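Local coordinates for protein galactose mutarotase related enzyme (Lactobacillus acidophilus, PDB 3DCD) that belongs to the aldose 1-epimerase (galactose mutarotase) family and probably binds carbohydrate and acts as an isomerase, although its own function is not established, at residues A[166-171]-A[184-189]; A[206-211]-A[234-239]; A[158-163]-A[190-195]; A[178-183]-A[260-265]. All blocks are in the same frame, centred on the assembly; numbering follows the deposited sequence.

Contact 1: A[166-171]-A[184-189]; sequences SVTRVR and RSLAPT
Arg169, Val170 and Arg171 face Ala187, Leu186 and Ser185 in antiparallel pairing, which sets strand 185-187 on the border of a small three-stranded sheet in the beta-sandwich fold of the aldose epimerase family. The tight part is the backbone seam. Ala187 N donates to Arg169 O at 2.7 Å, and Arg171 N reaches Ser185 O at 2.8 Å. The return bond from Ser185 N to Arg171 O is longer, 3.2 Å. Between these hydrogen-bonded pairs, Val170 and Leu186 form a non-hydrogen-bonded one whose CA atoms approach to 4.2 Å. On the face that carries Arg169, Ala187 and Arg171, Ala187 CB packs 4.0 Å from Arg171 CB, and Tyr207 of strand 205-208 touches both Ala187 and Thr189 from outside the pair.

The Val170 and Leu186 face is the more solvent-facing side, with Leu186 exposed and Val170 partly so. Val170 CG1, anti to its backbone N (chi1 178°), is turned to Arg184, where it lies 3.6 Å from NE and oblique to the guanidinium, while CG2 meets Leu186 CD2. The charge of Arg184 is matched by a salt bridge to Glu208.

Beyond the strands the chain closes up again around buried Thr189. Arg169 crosses this residue at about a right angle; Val167 CG2 sits 3.8 Å above the centre of the Arg169 guanidinium, and Arg169 NH2 is hydrogen-bonded to Pro165 O. Thr189 OG1 itself donates to Val167 O at 2.7 Å, arriving in the carbonyl plane on a lone pair.

Contact 2: A[206-211]-A[234-239]; sequences IYELRG and APFVGI
Leu209 and Tyr207 bind segment 234-239 through their backbones, in an antiparallel pairing that carries on past the end of strand 205-208 to Leu209, whose side chain packs on Val237. Tyr207 and Val237 form a hydrogen-bonded pair: Tyr207 N gives Val237 O a nearly straight bond of 3.0 Å (175° at the hydrogen), and Val237 N answers to Tyr207 O at 3.1 Å. Past the strand proper, Leu209 N reaches Pro235 O at 2.8 Å, from a position well above the carbonyl plane. Farther out a water takes over, donating to both Gly211 O and Ala234 O.

The apolar contacts centre on Leu209. Its CG is anti to the carbonyl carbon (chi1 -62°), and from there CD1 packs 3.7 Å from Val237 CB while CD2 lies 4.0 Å from Val237 CG1. An alanine here would probably leave Val237 and CE of Met163, a selenomethionine, without the leucine methyls they pack on, opening a gap in the buried layer. Nearby, Ile239 CG1 comes to the edge of the Tyr207 ring, in its plane, 4.0 Å from CE2.

Strand 236-240 is held on its far side by strand 249-256, through backbone bonds of Phe236 to Trp255 and of Gly238 to Glu253. Strand 205-208 in turn meets strand 169-175, where the backbones of Ile206 and Ile172 are hydrogen-bonded, while Phe161 and Met163 of strand 159-164 touch the Tyr207 and Val237 face.

Contact 3: A[158-163]-A[190-195]; sequences DFYFDM and DSLIAL
Phe161 and Ile193 lie side by side, pointing the same way, and make the apolar centre of this strand pair. Ile193 CB stands over one face of the Phe161 ring, 4.0 Å from the centroid and offset toward the rim, a CH-pi contact. Leu195 CD2 completes the group at the ring's edge, in plane, 3.8 Å from Phe161 CD2. On the opposite face of the strand pair, Tyr160 and Leu192 cross at about a right angle. Leu192 CD2 sits over the centre of the phenol ring in a second CH-pi contact, 4.1 Å from the centroid, and Leu192 CB closes to 3.5 Å from Tyr160 CD2.

The backbone holds these side chains in place. Ile193 N donates to Phe161 O at 2.8 Å, the return bond from Phe161 N to Ile193 O is 2.9 Å, and Leu195 N extends the pairing to Phe159 O. Where the strands part, a water accepts from Met163 N and donates to Ser191 O. A chi1 of 59° sets Tyr160 CG on the Leu192 side, 4.0 Å from Leu192 CD1, and the hydroxyl at the other end of the ring is hydrogen-bonded to Asp221, which should help to fix the ring against Leu192.

Strand 159-164 is also bonded by its backbone to strand 214-220, leaving the short strand 193-194 as the outermost member of a long antiparallel sheet. Such an edge pairing, with aliphatic side chains over aromatic faces, belongs here to the beta-sandwich of the galactose mutarotase-like superfamily.

Contact 4: A[178-183]-A[260-265]; sequences SLDWNN and DRDDAD
Trp181 and Arg261 meet because of two torsions: Trp181 CG is anti to its backbone N (chi1 -169°), and the Arg261 chain bends at chi3 (63°) to bring NE back over the indole. The guanidinium then lies flat on the ring, centres 3.7 Å apart and planes only 7° from parallel, a stack that is also a cation-pi contact over the five-membered ring. NH2 hangs above CD1 at 3.5 Å, while NH1 lies over CE2. A salt bridge whose hydrogen bond, Arg261 NE to Asp263 OD1, is weak adds a second hold, and Tyr272 contributes a further cation-pi contact to Arg261 and an edge-to-face ring contact with Trp181. An alanine in place of Trp181 would probably cost Tyr272 its edge-to-face mate and leave the guanidinium held only by Asp263 and Tyr272 of the partners named, and so freer to turn.

Behind this stack the backbones form a single bridge. Leu179 N donates to Asp260 O at 2.8 Å, and Asp262 N to Leu179 O at 2.9 Å, just where a type I beta turn runs from Arg261 to Ala264. Leu179 CD1 packs 3.9 Å from Arg261 CG.

On the other flank two acids draw together, Asp180 OD1 standing 4.0 Å from Asp262 OD2. Two waters donate to both of these oxygens, and one of them accepts from Asn182 N. The repulsion between the two carboxylates is probably screened by these waters, whereas the arginine charge is probably spread over the Trp181 face, Tyr272 and the Asp263 carboxylate.

Four contacts join strands and one loop of a single beta-sandwich. Contacts 1 and 2 are neighbours, centres about 10 Å apart, joined by the Val170 and Glu208 backbones. Contact 3 lies about 13 Å from contact 1, centre to centre, at the border of the nine-stranded sheet; Met163 connects it to contact 2. Contact 4 shares the small sheet with contact 1 but is remote from contact 3, their nearest atoms about 14 Å apart. Along the chain, 166-171 and 184-189 fall between the segments of contact 3, and contact 2 follows, before 260-265 returns to 178-183. Strand 205-208 thus lies between strands 169-175 and 236-240, with contacts 1 to 3 packed together around it.

Contact 1: A[166-171]-A[184-189]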
# COMPACT_ATOMS: atom_id res chain seq x y z
N SER A 166 -15.92 6.40 12.50
CA SER A 166 -15.24 7.47 13.23
C SER A 166 -15.04 7.02 14.66
O SER A 166 -15.86 7.33 15.54
CB SER A 166 -16.06 8.76 13.21
OG SER A 166 -16.07 9.34 11.90
N VAL A 167 -13.96 6.29 14.89
CA VAL A 167 -13.64 5.82 16.22
C VAL A 167 -12.17 6.05 16.47
O VAL A 167 -11.37 6.03 15.52
CB VAL A 167 -13.98 4.34 16.43
CG1 VAL A 167 -15.51 4.12 16.31
CG2 VAL A 167 -13.22 3.43 15.45
N THR A 168 -11.82 6.27 17.73
CA THR A 168 -10.42 6.37 18.13
C THR A 168 -9.76 5.00 17.96
O THR A 168 -10.35 3.97 18.31
CB THR A 168 -10.33 6.90 19.57
OG1 THR A 168 -10.78 8.27 19.59
CG2 THR A 168 -8.90 6.94 20.02
N ARG A 169 -8.55 5.00 17.40
CA ARG A 169 -7.84 3.78 17.08
C ARG A 169 -6.43 3.83 17.65
O ARG A 169 -5.86 4.91 17.85
CB ARG A 169 -7.75 3.59 15.56
CG ARG A 169 -9.06 3.19 14.86
CD ARG A 169 -8.89 3.34 13.34
NE ARG A 169 -10.08 2.96 12.56
CZ ARG A 169 -11.08 3.77 12.24
NH1 ARG A 169 -11.12 5.03 12.66
NH2 ARG A 169 -12.08 3.30 11.49
N VAL A 170 -5.84 2.66 17.88
CA VAL A 170 -4.49 2.60 18.45
C VAL A 170 -3.49 2.94 17.35
O VAL A 170 -3.53 2.35 16.27
CB VAL A 170 -4.18 1.20 19.02
CG1 VAL A 170 -2.75 1.15 19.57
CG2 VAL A 170 -5.18 0.85 20.13
N ARG A 171 -2.62 3.91 17.62
CA ARG A 171 -1.48 4.20 16.73
C ARG A 171 -0.26 3.45 17.23
O ARG A 171 0.01 3.44 18.44
CB ARG A 171 -1.15 5.70 16.72
CG ARG A 171 0.00 6.06 15.77
CD ARG A 171 0.53 7.46 16.05
NE ARG A 171 1.88 7.64 15.50
CZ ARG A 171 2.50 8.82 15.47
NH1 ARG A 171 1.91 9.89 15.97
NH2 ARG A 171 3.71 8.92 14.95
N ARG A 184 2.43 2.45 21.93
CA ARG A 184 1.11 2.40 21.30
C ARG A 184 0.15 3.22 22.15
O ARG A 184 0.24 3.19 23.39
CB ARG A 184 0.60 0.97 21.23
CG ARG A 184 1.14 0.17 20.06
CD ARG A 184 0.88 -1.31 20.24
NE ARG A 184 -0.54 -1.67 20.15
CZ ARG A 184 -1.29 -2.14 21.16
NH1 ARG A 184 -0.77 -2.30 22.38
NH2 ARG A 184 -2.56 -2.44 20.95
N SER A 185 -0.73 3.98 21.50
CA SER A 185 -1.66 4.84 22.23
C SER A 185 -2.90 5.05 21.39
O SER A 185 -2.81 4.97 20.16
CB SER A 185 -1.01 6.18 22.57
OG SER A 185 -0.78 6.94 21.39
N LEU A 186 -4.04 5.32 22.03
CA LEU A 186 -5.27 5.66 21.29
C LEU A 186 -5.12 7.02 20.63
O LEU A 186 -4.74 8.00 21.29
CB LEU A 186 -6.51 5.63 22.20
CG LEU A 186 -7.11 4.24 22.48
CD1 LEU A 186 -8.14 4.30 23.61
CD2 LEU A 186 -7.77 3.62 21.25
N ALA A 187 -5.44 7.08 19.34
CA ALA A 187 -5.24 8.30 18.55
C ALA A 187 -6.57 8.91 18.10
O ALA A 187 -7.55 8.18 17.94
CB ALA A 187 -4.36 7.99 17.32
N PRO A 188 -6.60 10.24 17.85
CA PRO A 188 -7.88 10.92 17.56
C PRO A 188 -8.37 10.70 16.12
O PRO A 188 -8.62 11.68 15.38
CB PRO A 188 -7.58 12.40 17.84
CG PRO A 188 -6.08 12.53 17.58
CD PRO A 188 -5.46 11.18 17.88
N THR A 189 -8.56 9.43 15.75
CA THR A 189 -9.01 9.07 14.42
C THR A 189 -10.53 9.06 14.34
O THR A 189 -11.11 8.57 13.37
CB THR A 189 -8.46 7.71 13.98
OG1 THR A 189 -8.77 6.72 14.96
CG2 THR A 189 -6.95 7.77 13.78

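Contact 2: A[206-211]-A[234-239]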
# COMPACT_ATOMS: atom_id res chain seq x y z
N ILE A 206 0.77 4.77 11.87
CA ILE A 206 0.30 3.40 11.72
C ILE A 206 -0.87 3.17 12.64
O ILE A 206 -0.71 3.32 13.85
CB ILE A 206 1.42 2.35 12.03
CG1 ILE A 206 2.63 2.56 11.10
CG2 ILE A 206 0.86 0.91 11.90
CD1 ILE A 206 3.86 1.71 11.46
N TYR A 207 -2.02 2.80 12.06
CA TYR A 207 -3.24 2.59 12.84
C TYR A 207 -3.69 1.14 12.80
O TYR A 207 -3.70 0.50 11.75
CB TYR A 207 -4.36 3.54 12.40
CG TYR A 207 -3.97 5.00 12.49
CD1 TYR A 207 -3.88 5.64 13.72
CD2 TYR A 207 -3.64 5.72 11.34
CE1 TYR A 207 -3.50 6.98 13.80
CE2 TYR A 207 -3.25 7.06 11.41
CZ TYR A 207 -3.21 7.68 12.64
OH TYR A 207 -2.83 9.00 12.70
N GLU A 208 -4.01 0.62 13.99
CA GLU A 208 -4.58 -0.71 14.13
C GLU A 208 -6.03 -0.62 13.70
O GLU A 208 -6.79 0.20 14.23
CB GLU A 208 -4.47 -1.16 15.60
CG GLU A 208 -3.01 -1.47 16.01
CD GLU A 208 -2.88 -2.00 17.43
OE1 GLU A 208 -3.90 -2.04 18.17
OE2 GLU A 208 -1.75 -2.37 17.81
N LEU A 209 -6.41 -1.46 12.74
CA LEU A 209 -7.77 -1.52 12.21
C LEU A 209 -8.51 -2.74 12.72
O LEU A 209 -7.89 -3.76 13.04
CB LEU A 209 -7.75 -1.54 10.68
CG LEU A 209 -7.12 -0.31 10.02
CD1 LEU A 209 -7.13 -0.43 8.51
CD2 LEU A 209 -7.87 0.95 10.44
N ARG A 210 -9.84 -2.62 12.80
CA ARG A 210 -10.70 -3.69 13.26
C ARG A 210 -11.88 -3.78 12.28
O ARG A 210 -12.32 -2.74 11.76
CB ARG A 210 -11.20 -3.36 14.67
CG ARG A 210 -10.09 -3.25 15.73
CD ARG A 210 -10.66 -2.83 17.09
NE ARG A 210 -11.69 -3.78 17.54
CZ ARG A 210 -11.45 -4.98 18.06
NH1 ARG A 210 -10.20 -5.39 18.25
NH2 ARG A 210 -12.47 -5.75 18.41
N GLY A 211 -12.39 -4.99 12.06
CA GLY A 211 -13.54 -5.23 11.19
C GLY A 211 -13.20 -5.05 9.71
O GLY A 211 -12.02 -4.94 9.35
N ALA A 234 -7.95 -5.38 6.12
CA ALA A 234 -6.56 -5.09 6.54
C ALA A 234 -6.52 -4.85 8.05
O ALA A 234 -7.35 -4.09 8.56
CB ALA A 234 -6.00 -3.87 5.80
N PRO A 235 -5.60 -5.51 8.77
CA PRO A 235 -5.48 -5.23 10.20
C PRO A 235 -4.76 -3.92 10.52
O PRO A 235 -4.79 -3.49 11.68
CB PRO A 235 -4.69 -6.43 10.72
CG PRO A 235 -3.85 -6.85 9.56
CD PRO A 235 -4.66 -6.56 8.33
N PHE A 236 -4.12 -3.31 9.52
CA PHE A 236 -3.37 -2.06 9.73
C PHE A 236 -3.52 -1.17 8.50
O PHE A 236 -3.69 -1.66 7.38
CB PHE A 236 -1.85 -2.27 9.92
CG PHE A 236 -1.46 -3.33 10.93
CD1 PHE A 236 -1.50 -3.07 12.30
CD2 PHE A 236 -1.00 -4.57 10.49
CE1 PHE A 236 -1.14 -4.06 13.23
CE2 PHE A 236 -0.64 -5.55 11.40
CZ PHE A 236 -0.70 -5.30 12.78
N VAL A 237 -3.37 0.13 8.71
CA VAL A 237 -3.14 1.05 7.59
C VAL A 237 -2.01 2.01 7.97
O VAL A 237 -1.95 2.51 9.10
CB VAL A 237 -4.45 1.80 7.18
CG1 VAL A 237 -4.96 2.71 8.31
CG2 VAL A 237 -4.23 2.65 5.89
N GLY A 238 -1.10 2.25 7.03
CA GLY A 238 -0.08 3.28 7.26
C GLY A 238 -0.38 4.51 6.43
O GLY A 238 -0.79 4.40 5.27
N ILE A 239 -0.18 5.68 7.03
CA ILE A 239 -0.28 6.96 6.32
C ILE A 239 1.12 7.58 6.35
O ILE A 239 1.72 7.70 7.43
CB ILE A 239 -1.28 7.97 7.00
CG1 ILE A 239 -2.57 7.30 7.52
CG2 ILE A 239 -1.58 9.17 6.05
CD1 ILE A 239 -3.45 6.64 6.46
O HOH W 1 -9.50 -4.84 10.32

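Contact 3: A[158-163]-A[190-195]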
# COMPACT_ATOMS: atom_id res chain seq x y z
N ASP A 158 -4.49 22.36 3.39
CA ASP A 158 -5.94 22.39 3.10
C ASP A 158 -6.50 20.98 2.95
O ASP A 158 -7.71 20.83 2.79
CB ASP A 158 -6.26 23.17 1.82
CG ASP A 158 -5.82 24.61 1.88
OD1 ASP A 158 -5.92 25.25 2.96
OD2 ASP A 158 -5.42 25.11 0.81
N PHE A 159 -5.62 19.97 2.97
CA PHE A 159 -6.04 18.58 2.82
C PHE A 159 -6.04 17.86 4.14
O PHE A 159 -5.37 18.27 5.09
CB PHE A 159 -5.15 17.84 1.81
CG PHE A 159 -5.26 18.39 0.42
CD1 PHE A 159 -4.52 19.51 0.03
CD2 PHE A 159 -6.14 17.81 -0.50
CE1 PHE A 159 -4.64 20.05 -1.25
CE2 PHE A 159 -6.26 18.36 -1.79
CZ PHE A 159 -5.51 19.47 -2.16
N TYR A 160 -6.81 16.79 4.21
CA TYR A 160 -6.89 16.02 5.43
C TYR A 160 -7.30 14.61 5.10
O TYR A 160 -7.79 14.35 3.99
CB TYR A 160 -7.89 16.67 6.40
CG TYR A 160 -9.31 16.80 5.88
CD1 TYR A 160 -9.74 17.96 5.24
CD2 TYR A 160 -10.24 15.76 6.06
CE1 TYR A 160 -11.08 18.08 4.76
CE2 TYR A 160 -11.57 15.87 5.59
CZ TYR A 160 -11.97 17.02 4.94
OH TYR A 160 -13.28 17.11 4.50
N PHE A 161 -7.11 13.71 6.05
CA PHE A 161 -7.71 12.38 5.97
C PHE A 161 -8.69 12.16 7.10
O PHE A 161 -8.58 12.75 8.19
CB PHE A 161 -6.68 11.24 5.83
CG PHE A 161 -5.81 11.01 7.05
CD1 PHE A 161 -6.15 10.04 7.98
CD2 PHE A 161 -4.65 11.76 7.25
CE1 PHE A 161 -5.35 9.81 9.09
CE2 PHE A 161 -3.85 11.55 8.37
CZ PHE A 161 -4.20 10.57 9.29
N ASP A 162 -9.69 11.35 6.80
CA ASP A 162 -10.78 11.08 7.69
C ASP A 162 -11.07 9.59 7.62
O ASP A 162 -11.24 9.03 6.55
CB ASP A 162 -12.01 11.88 7.25
CG ASP A 162 -12.99 12.08 8.37
OD1 ASP A 162 -12.63 11.85 9.55
OD2 ASP A 162 -14.13 12.48 8.08
N MSE A 163 -11.12 8.95 8.77
CA MSE A 163 -11.34 7.52 8.78
C MSE A 163 -12.76 7.17 9.22
O MSE A 163 -13.30 7.77 10.15
CB MSE A 163 -10.31 6.85 9.67
CG MSE A 163 -8.90 7.24 9.29
SE MSE A 163 -7.57 6.29 10.34
CE MSE A 163 -8.11 4.52 9.84
N ASP A 190 -11.18 9.61 15.37
CA ASP A 190 -12.64 9.75 15.31
C ASP A 190 -13.06 11.07 14.69
O ASP A 190 -14.25 11.40 14.66
CB ASP A 190 -13.28 9.56 16.69
CG ASP A 190 -12.78 10.53 17.72
OD1 ASP A 190 -11.66 11.08 17.57
OD2 ASP A 190 -13.50 10.72 18.72
N SER A 191 -12.08 11.84 14.21
CA SER A 191 -12.34 13.01 13.38
C SER A 191 -11.16 13.25 12.45
O SER A 191 -10.17 12.53 12.52
CB SER A 191 -12.67 14.25 14.22
OG SER A 191 -11.54 14.74 14.93
N LEU A 192 -11.27 14.24 11.57
CA LEU A 192 -10.26 14.45 10.52
C LEU A 192 -8.88 14.78 11.10
O LEU A 192 -8.77 15.37 12.19
CB LEU A 192 -10.70 15.54 9.53
CG LEU A 192 -10.66 17.01 9.99
CD1 LEU A 192 -9.29 17.67 9.74
CD2 LEU A 192 -11.74 17.77 9.28
N ILE A 193 -7.85 14.41 10.35
CA ILE A 193 -6.48 14.82 10.69
C ILE A 193 -5.91 15.55 9.47
O ILE A 193 -5.84 14.98 8.39
CB ILE A 193 -5.62 13.57 11.04
CG1 ILE A 193 -6.14 12.92 12.33
CG2 ILE A 193 -4.14 13.93 11.14
CD1 ILE A 193 -5.62 11.51 12.56
N ALA A 194 -5.51 16.81 9.65
CA ALA A 194 -4.99 17.61 8.51
C ALA A 194 -3.57 17.22 8.15
O ALA A 194 -2.78 16.80 9.00
CB ALA A 194 -5.06 19.09 8.83
N LEU A 195 -3.24 17.33 6.86
CA LEU A 195 -1.89 17.03 6.40
C LEU A 195 -1.00 18.25 6.57
O LEU A 195 -1.48 19.39 6.63
CB LEU A 195 -1.90 16.56 4.94
CG LEU A 195 -2.72 15.31 4.61
CD1 LEU A 195 -2.59 14.99 3.11
CD2 LEU A 195 -2.24 14.12 5.45
O HOH W 2 -9.81 10.12 11.08

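Contact 4: A[178-183]-A[260-265]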
# COMPACT_ATOMS: atom_id res chain seq x y z
N SER A 178 11.51 0.44 13.32
CA SER A 178 10.87 -0.65 14.05
C SER A 178 9.68 -0.13 14.83
O SER A 178 9.60 1.08 15.12
CB SER A 178 11.85 -1.31 15.01
OG SER A 178 12.84 -2.02 14.27
N LEU A 179 8.74 -1.02 15.15
CA LEU A 179 7.58 -0.63 15.99
C LEU A 179 8.00 -0.33 17.44
O LEU A 179 8.53 -1.19 18.16
CB LEU A 179 6.46 -1.68 15.96
CG LEU A 179 6.00 -2.28 14.61
CD1 LEU A 179 4.81 -3.23 14.82
CD2 LEU A 179 5.61 -1.18 13.61
N ASP A 180 7.76 0.91 17.86
CA ASP A 180 7.99 1.37 19.22
C ASP A 180 6.80 0.87 20.07
O ASP A 180 5.93 1.64 20.52
CB ASP A 180 8.13 2.90 19.21
CG ASP A 180 8.50 3.48 20.55
OD1 ASP A 180 8.99 2.75 21.43
OD2 ASP A 180 8.28 4.69 20.71
N TRP A 181 6.78 -0.44 20.27
CA TRP A 181 5.60 -1.14 20.75
C TRP A 181 5.01 -0.54 22.02
O TRP A 181 3.80 -0.35 22.12
CB TRP A 181 5.87 -2.64 20.92
CG TRP A 181 4.58 -3.36 21.14
CD1 TRP A 181 4.05 -3.75 22.34
CD2 TRP A 181 3.62 -3.71 20.14
NE1 TRP A 181 2.81 -4.33 22.14
CE2 TRP A 181 2.53 -4.34 20.79
CE3 TRP A 181 3.58 -3.58 18.74
CZ2 TRP A 181 1.42 -4.83 20.10
CZ3 TRP A 181 2.47 -4.07 18.06
CH2 TRP A 181 1.41 -4.68 18.74
N ASN A 182 5.87 -0.23 22.99
CA ASN A 182 5.35 0.20 24.29
C ASN A 182 4.75 1.59 24.32
O ASN A 182 4.16 2.00 25.32
CB ASN A 182 6.41 0.05 25.39
CG ASN A 182 6.57 -1.41 25.84
OD1 ASN A 182 7.65 -1.81 26.31
ND2 ASN A 182 5.50 -2.20 25.72
N ASN A 183 4.89 2.30 23.20
CA ASN A 183 4.27 3.60 23.03
C ASN A 183 3.02 3.62 22.16
O ASN A 183 2.58 4.67 21.72
CB ASN A 183 5.32 4.62 22.56
CG ASN A 183 6.23 5.05 23.69
OD1 ASN A 183 5.79 5.13 24.84
ND2 ASN A 183 7.50 5.31 23.39
N ASP A 260 9.10 -5.14 11.72
CA ASP A 260 9.58 -5.72 12.99
C ASP A 260 9.25 -4.79 14.17
O ASP A 260 9.34 -3.57 14.07
CB ASP A 260 11.11 -5.93 12.96
CG ASP A 260 11.52 -7.34 12.52
OD1 ASP A 260 10.66 -8.20 12.23
OD2 ASP A 260 12.75 -7.59 12.49
N ARG A 261 8.86 -5.40 15.29
CA ARG A 261 8.83 -4.72 16.57
C ARG A 261 10.23 -4.45 17.06
O ARG A 261 11.17 -5.19 16.71
CB ARG A 261 8.11 -5.59 17.59
CG ARG A 261 6.62 -5.62 17.33
CD ARG A 261 5.95 -6.75 18.04
NE ARG A 261 6.06 -6.65 19.49
CZ ARG A 261 5.12 -7.11 20.32
NH1 ARG A 261 4.01 -7.67 19.84
NH2 ARG A 261 5.29 -6.98 21.63
N ASP A 262 10.36 -3.42 17.89
CA ASP A 262 11.66 -3.09 18.46
C ASP A 262 12.30 -4.30 19.15
O ASP A 262 13.52 -4.46 19.12
CB ASP A 262 11.62 -1.85 19.37
CG ASP A 262 10.53 -1.91 20.46
OD1 ASP A 262 9.75 -2.90 20.57
OD2 ASP A 262 10.46 -0.92 21.24
N ASP A 263 11.47 -5.17 19.73
CA ASP A 263 11.96 -6.36 20.44
C ASP A 263 11.85 -7.70 19.67
O ASP A 263 11.89 -8.76 20.28
CB ASP A 263 11.24 -6.47 21.80
CG ASP A 263 9.74 -6.54 21.66
OD1 ASP A 263 9.21 -6.76 20.54
OD2 ASP A 263 9.04 -6.38 22.68
N ALA A 264 11.70 -7.66 18.35
CA ALA A 264 11.59 -8.91 17.59
C ALA A 264 12.84 -9.77 17.78
O ALA A 264 13.96 -9.23 17.81
CB ALA A 264 11.38 -8.60 16.11
N ASP A 265 12.67 -11.09 17.90
CA ASP A 265 13.84 -11.99 18.00
C ASP A 265 14.46 -12.36 16.66
O ASP A 265 15.53 -12.97 16.63
CB ASP A 265 13.55 -13.26 18.84
CG ASP A 265 12.49 -14.18 18.23
OD1 ASP A 265 12.03 -13.97 17.08
OD2 ASP A 265 12.11 -15.16 18.93
O HOH W 3 11.51 1.28 20.22
O HOH W 4 8.65 -0.16 22.91